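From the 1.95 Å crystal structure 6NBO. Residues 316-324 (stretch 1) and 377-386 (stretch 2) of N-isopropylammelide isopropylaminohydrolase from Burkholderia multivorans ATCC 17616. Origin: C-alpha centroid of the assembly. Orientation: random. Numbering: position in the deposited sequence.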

ATOM      1  N   PRO A 316      -7.263  -7.279   5.951  1.00 23.51           N
ATOM      2  CA  PRO A 316      -7.598  -6.765   4.610  1.00 21.49           C
ATOM      3  C   PRO A 316      -8.514  -5.552   4.630  1.00 25.07           C
ATOM      4  O   PRO A 316      -8.876  -5.062   3.559  1.00 21.69           O
ATOM      5  N   ASP A 317      -8.915  -5.060   5.802  1.00 21.73           N
ATOM      6  CA  ASP A 317      -9.790  -3.889   5.905  1.00 25.42           C
ATOM      7  C   ASP A 317      -8.921  -2.634   6.021  1.00 21.67           C
ATOM      8  O   ASP A 317      -8.402  -2.331   7.097  1.00 23.10           O
ATOM      9  N   MET A 318      -8.776  -1.875   4.923  1.00 18.71           N
ATOM     10  CA  MET A 318      -7.944  -0.678   4.994  1.00 19.74           C
ATOM     11  C   MET A 318      -8.598   0.434   5.795  1.00 21.90           C
ATOM     12  O   MET A 318      -7.895   1.350   6.233  1.00 23.86           O
ATOM     13  N   LEU A 319      -9.917   0.386   6.001  1.00 18.77           N
ATOM     14  CA  LEU A 319     -10.517   1.333   6.937  1.00 22.14           C
ATOM     15  C   LEU A 319      -9.985   1.091   8.340  1.00 23.64           C
ATOM     16  O   LEU A 319      -9.760   2.039   9.101  1.00 22.51           O
ATOM     17  N   GLU A 320      -9.764  -0.179   8.701  1.00 24.84           N
ATOM     18  CA  GLU A 320      -9.188  -0.465  10.009  1.00 22.49           C
ATOM     19  C   GLU A 320      -7.764   0.063  10.108  1.00 20.99           C
ATOM     20  O   GLU A 320      -7.345   0.544  11.171  1.00 21.98           O
ATOM     21  N   ARG A 321      -6.992  -0.031   9.024  1.00 22.05           N
ATOM     22  CA  ARG A 321      -5.639   0.519   9.073  1.00 22.45           C
ATOM     23  C   ARG A 321      -5.674   2.034   9.233  1.00 22.20           C
ATOM     24  O   ARG A 321      -4.862   2.614   9.970  1.00 23.04           O
ATOM     25  N   ALA A 322      -6.620   2.691   8.566  1.00 23.53           N
ATOM     26  CA  ALA A 322      -6.792   4.126   8.757  1.00 24.59           C
ATOM     27  C   ALA A 322      -7.103   4.438  10.207  1.00 22.02           C
ATOM     28  O   ALA A 322      -6.538   5.377  10.786  1.00 24.37           O
ATOM     29  N   MET A 323      -7.997   3.651  10.815  1.00 21.09           N
ATOM     30  CA  MET A 323      -8.296   3.826  12.231  1.00 24.13           C
ATOM     31  C   MET A 323      -7.042   3.677  13.082  1.00 23.11           C
ATOM     32  O   MET A 323      -6.829   4.447  14.026  1.00 22.36           O
ATOM     33  N   LEU A 324      -6.199   2.688  12.779  1.00 21.85           N
ATOM     34  CA  LEU A 324      -5.020   2.475  13.619  1.00 24.23           C
ATOM     35  C   LEU A 324      -4.000   3.596  13.435  1.00 24.77           C
ATOM     36  O   LEU A 324      -3.339   4.012  14.397  1.00 23.13           O
ATOM     37  N   GLU A 377     -16.972   8.501  10.956  1.00 29.41           N
ATOM     38  CA  GLU A 377     -17.640   7.292  11.435  1.00 28.66           C
ATOM     39  C   GLU A 377     -17.169   6.060  10.672  1.00 28.18           C
ATOM     40  O   GLU A 377     -16.924   5.008  11.271  1.00 28.02           O
ATOM     41  N   ALA A 378     -17.048   6.165   9.347  1.00 28.07           N
ATOM     42  CA  ALA A 378     -16.591   5.023   8.563  1.00 26.93           C
ATOM     43  C   ALA A 378     -15.214   4.557   9.011  1.00 28.76           C
ATOM     44  O   ALA A 378     -14.936   3.351   9.023  1.00 25.83           O
ATOM     45  N   VAL A 379     -14.325   5.497   9.356  1.00 23.37           N
ATOM     46  CA  VAL A 379     -12.996   5.108   9.832  1.00 23.70           C
ATOM     47  C   VAL A 379     -13.092   4.295  11.126  1.00 24.14           C
ATOM     48  O   VAL A 379     -12.507   3.208  11.239  1.00 26.41           O
ATOM     49  N   VAL A 380     -13.823   4.795  12.124  1.00 23.73           N
ATOM     50  CA  VAL A 380     -13.774   4.088  13.410  1.00 27.05           C
ATOM     51  C   VAL A 380     -14.738   2.901  13.452  1.00 32.51           C
ATOM     52  O   VAL A 380     -14.458   1.895  14.120  1.00 28.04           O
ATOM     53  N   ALA A 381     -15.884   2.988  12.775  1.00 25.94           N
ATOM     54  CA  ALA A 381     -16.847   1.896  12.832  1.00 24.36           C
ATOM     55  C   ALA A 381     -16.538   0.783  11.844  1.00 28.92           C
ATOM     56  O   ALA A 381     -16.995  -0.347  12.048  1.00 28.73           O
ATOM     57  N   ARG A 382     -15.778   1.072  10.790  1.00 24.69           N
ATOM     58  CA  ARG A 382     -15.430   0.088   9.769  1.00 26.87           C
ATOM     59  C   ARG A 382     -16.647  -0.711   9.292  1.00 26.19           C
ATOM     60  O   ARG A 382     -16.623  -1.944   9.288  1.00 21.42           O
ATOM     61  N   PRO A 383     -17.724  -0.043   8.884  1.00 27.57           N
ATOM     62  CA  PRO A 383     -18.912  -0.787   8.449  1.00 22.49           C
ATOM     63  C   PRO A 383     -18.591  -1.714   7.285  1.00 25.96           C
ATOM     64  O   PRO A 383     -17.693  -1.450   6.486  1.00 25.29           O
ATOM     65  N   VAL A 384     -19.340  -2.818   7.201  1.00 24.51           N
ATOM     66  CA  VAL A 384     -19.138  -3.771   6.115  1.00 28.70           C
ATOM     67  C   VAL A 384     -19.250  -3.044   4.785  1.00 24.56           C
ATOM     68  O   VAL A 384     -20.019  -2.087   4.650  1.00 28.56           O
ATOM     69  N   ARG A 385     -18.442  -3.455   3.805  1.00 24.62           N
ATOM     70  CA  ARG A 385     -18.599  -2.888   2.466  1.00 23.88           C
ATOM     71  C   ARG A 385     -19.883  -3.446   1.866  1.00 25.03           C
ATOM     72  O   ARG A 385     -19.947  -4.620   1.481  1.00 27.78           O
ATOM     73  N   ARG A 386     -20.922  -2.619   1.802  1.00 24.26           N
ATOM     74  CA  ARG A 386     -22.183  -3.093   1.245  1.00 26.01           C
ATOM     75  C   ARG A 386     -22.033  -3.472  -0.225  1.00 27.19           C
ATOM     76  O   ARG A 386     -22.620  -4.462  -0.685  1.00 26.75           O
TER

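L319, A322 and M323 point their CA-to-CB bonds toward the second stretch and, with V379, form the apolar centre. The CA-to-CB bond of V379 (chi1 t) is sideways, yet its CG1 reaches CB of M323 at 4.0 Å and CB of A322 at 4.3 Å. L319 (m, t) sets its CD1 3.6 Å from A378 O and 4.5 Å from both A378 CB and P383 CD. Here helices 318-324 and 377-381 cross nearly at right angles (95°) with their axes 7.8 Å apart at closest approach, and the backbones come nearest at L319 CA and V379 CA, 5.4 Å apart. V379 O, 3.7 Å from L319 O and 3.5 Å from M323 CB, is buried by the contact without a hydrogen-bonding partner.

Farther out, M323 (t, t, p) places SD 3.7 Å from V380 O and over one face of the R382 guanidinium, 3.5 Å from R382 NE. The CA-to-CB bond of R382 (chi1 m, chi2 146°, between wells), with positive phi just after the helix, is sideways, but its end comes nearer: R382 NE and NH2 both donate to V380 O (3.0 and 3.2 Å), while at its edge R382 NH1 makes a salt bridge to E320 OE2 at 2.8 Å. The extended t, t start of E320 carries its carboxylate to this partner.

The second polar edge joins D317 and R385. The CA-to-CB bond of D317 (chi1 t) points toward the second stretch, and its carboxylate takes a two-pronged salt bridge, R385 NH1 to D317 OD1 and R385 NH2 to D317 OD2, each 2.9 Å. D317 OD1 also caps the first helix, accepting weak bonds from L319 N (2.9 Å) and E320 N (3.4 Å). R385 (m, m) has a sideways CA-to-CB bond, but its end comes nearer; R385 NE and NH2 also donate to P383 O, at 2.9 and 2.8 Å, and L319 CD1 covers one guanidinium face, 3.7 Å from R385 NH2.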

ATOM      1  CB  PRO A 316      -8.295  -7.964   3.938  1.00 23.63           C
ATOM      2  CG  PRO A 316      -8.840  -8.770   5.063  1.00 31.94           C
ATOM      3  CD  PRO A 316      -7.909  -8.570   6.244  1.00 26.07           C
ATOM      4  CB  ASP A 317     -10.719  -4.044   7.111  1.00 24.47           C
ATOM      5  CG  ASP A 317     -11.777  -2.965   7.165  1.00 25.12           C
ATOM      6  OD1 ASP A 317     -11.612  -1.952   6.466  1.00 23.96           O
ATOM      7  OD2 ASP A 317     -12.774  -3.122   7.890  1.00 26.98           O
ATOM      8  CB  MET A 318      -7.580  -0.161   3.599  1.00 20.82           C
ATOM      9  CG  MET A 318      -6.596  -1.071   2.837  1.00 26.02           C
ATOM     10  SD  MET A 318      -5.153  -1.534   3.815  1.00 23.98           S
ATOM     11  CE  MET A 318      -4.357   0.068   4.007  1.00 19.62           C
ATOM     12  CB  LEU A 319     -12.048   1.230   6.919  1.00 23.54           C
ATOM     13  CG  LEU A 319     -12.764   1.722   5.659  1.00 23.77           C
ATOM     14  CD1 LEU A 319     -14.290   1.718   5.850  1.00 23.02           C
ATOM     15  CD2 LEU A 319     -12.252   3.121   5.277  1.00 23.98           C
ATOM     16  CB  GLU A 320      -9.220  -1.966  10.292  1.00 23.59           C
ATOM     17  CG  GLU A 320      -8.714  -2.305  11.683  1.00 23.57           C
ATOM     18  CD  GLU A 320      -9.168  -3.676  12.111  1.00 29.80           C
ATOM     19  OE1 GLU A 320      -8.352  -4.614  12.050  1.00 25.59           O
ATOM     20  OE2 GLU A 320     -10.353  -3.815  12.475  1.00 26.65           O
ATOM     21  CB  ARG A 321      -4.860   0.120   7.816  1.00 28.17           C
ATOM     22  CG  ARG A 321      -3.386   0.546   7.827  1.00 27.30           C
ATOM     23  CD  ARG A 321      -2.658   0.081   9.076  1.00 28.72           C
ATOM     24  NE  ARG A 321      -2.923  -1.320   9.425  1.00 26.81           N
ATOM     25  CZ  ARG A 321      -2.266  -1.980  10.377  1.00 29.71           C
ATOM     26  NH1 ARG A 321      -1.295  -1.382  11.053  1.00 30.07           N
ATOM     27  NH2 ARG A 321      -2.573  -3.237  10.650  1.00 29.42           N
ATOM     28  CB  ALA A 322      -7.908   4.652   7.853  1.00 23.57           C
ATOM     29  CB  MET A 323      -9.352   2.810  12.681  1.00 21.63           C
ATOM     30  CG  MET A 323      -9.835   3.035  14.114  1.00 24.95           C
ATOM     31  SD  MET A 323     -10.769   1.632  14.739  1.00 28.12           S
ATOM     32  CE  MET A 323      -9.449   0.435  14.983  1.00 29.33           C
ATOM     33  CB  LEU A 324      -4.394   1.121  13.307  1.00 24.52           C
ATOM     34  CG  LEU A 324      -5.223  -0.103  13.696  1.00 23.47           C
ATOM     35  CD1 LEU A 324      -4.558  -1.355  13.141  1.00 25.53           C
ATOM     36  CD2 LEU A 324      -5.342  -0.197  15.214  1.00 23.12           C
ATOM     37  CB  GLU A 377     -19.161   7.423  11.321  1.00 26.59           C
ATOM     38  CG  GLU A 377     -19.892   6.189  11.845  1.00 28.57           C
ATOM     39  CD  GLU A 377     -21.380   6.152  11.486  1.00 35.73           C
ATOM     40  OE1 GLU A 377     -21.972   7.210  11.181  1.00 36.76           O
ATOM     41  OE2 GLU A 377     -21.960   5.048  11.510  1.00 40.69           O
ATOM     42  CB  ALA A 378     -16.564   5.375   7.075  1.00 27.79           C
ATOM     43  CB  VAL A 379     -12.097   6.344  10.009  1.00 24.72           C
ATOM     44  CG1 VAL A 379     -10.807   5.958  10.752  1.00 26.14           C
ATOM     45  CG2 VAL A 379     -11.752   6.941   8.647  1.00 24.90           C
ATOM     46  CB  VAL A 380     -14.032   5.037  14.598  1.00 31.26           C
ATOM     47  CG1 VAL A 380     -13.095   6.238  14.544  1.00 28.86           C
ATOM     48  CG2 VAL A 380     -15.487   5.463  14.667  1.00 27.50           C
ATOM     49  CB  ALA A 381     -18.268   2.401  12.575  1.00 28.96           C
ATOM     50  CB  ARG A 382     -14.352  -0.851  10.292  1.00 27.55           C
ATOM     51  CG  ARG A 382     -13.018  -0.141  10.629  1.00 28.02           C
ATOM     52  CD  ARG A 382     -12.327  -0.799  11.825  1.00 28.29           C
ATOM     53  NE  ARG A 382     -12.964  -0.486  13.105  1.00 30.33           N
ATOM     54  CZ  ARG A 382     -12.812  -1.219  14.206  1.00 30.98           C
ATOM     55  NH1 ARG A 382     -12.076  -2.324  14.164  1.00 24.78           N
ATOM     56  NH2 ARG A 382     -13.410  -0.873  15.343  1.00 29.70           N
ATOM     57  CB  PRO A 383     -19.896   0.320   8.031  1.00 23.88           C
ATOM     58  CG  PRO A 383     -19.049   1.467   7.670  1.00 25.04           C
ATOM     59  CD  PRO A 383     -17.838   1.398   8.587  1.00 31.41           C
ATOM     60  CB  VAL A 384     -20.164  -4.917   6.218  1.00 29.82           C
ATOM     61  CG1 VAL A 384     -21.577  -4.398   5.987  1.00 39.40           C
ATOM     62  CG2 VAL A 384     -19.843  -6.027   5.227  1.00 30.64           C
ATOM     63  CB  ARG A 385     -17.405  -3.207   1.569  1.00 22.71           C
ATOM     64  CG  ARG A 385     -16.036  -2.946   2.161  1.00 24.88           C
ATOM     65  CD  ARG A 385     -15.898  -1.570   2.812  1.00 23.58           C
ATOM     66  NE  ARG A 385     -15.893  -1.644   4.273  1.00 25.73           N
ATOM     67  CZ  ARG A 385     -14.794  -1.821   5.008  1.00 24.46           C
ATOM     68  NH1 ARG A 385     -13.608  -1.950   4.426  1.00 23.09           N
ATOM     69  NH2 ARG A 385     -14.884  -1.866   6.331  1.00 22.10           N
ATOM     70  CB  ARG A 386     -23.258  -2.026   1.406  1.00 28.63           C
ATOM     71  CG  ARG A 386     -24.606  -2.531   0.920  1.00 45.67           C
ATOM     72  CD  ARG A 386     -25.510  -1.399   0.548  1.00 54.96           C
ATOM     73  NE  ARG A 386     -25.895  -0.624   1.715  1.00 59.85           N
ATOM     74  CZ  ARG A 386     -26.454   0.576   1.644  1.00 73.39           C
ATOM     75  NH1 ARG A 386     -26.680   1.125   0.455  1.00 73.84           N
ATOM     76  NH2 ARG A 386     -26.779   1.224   2.755  1.00 74.41           N
TER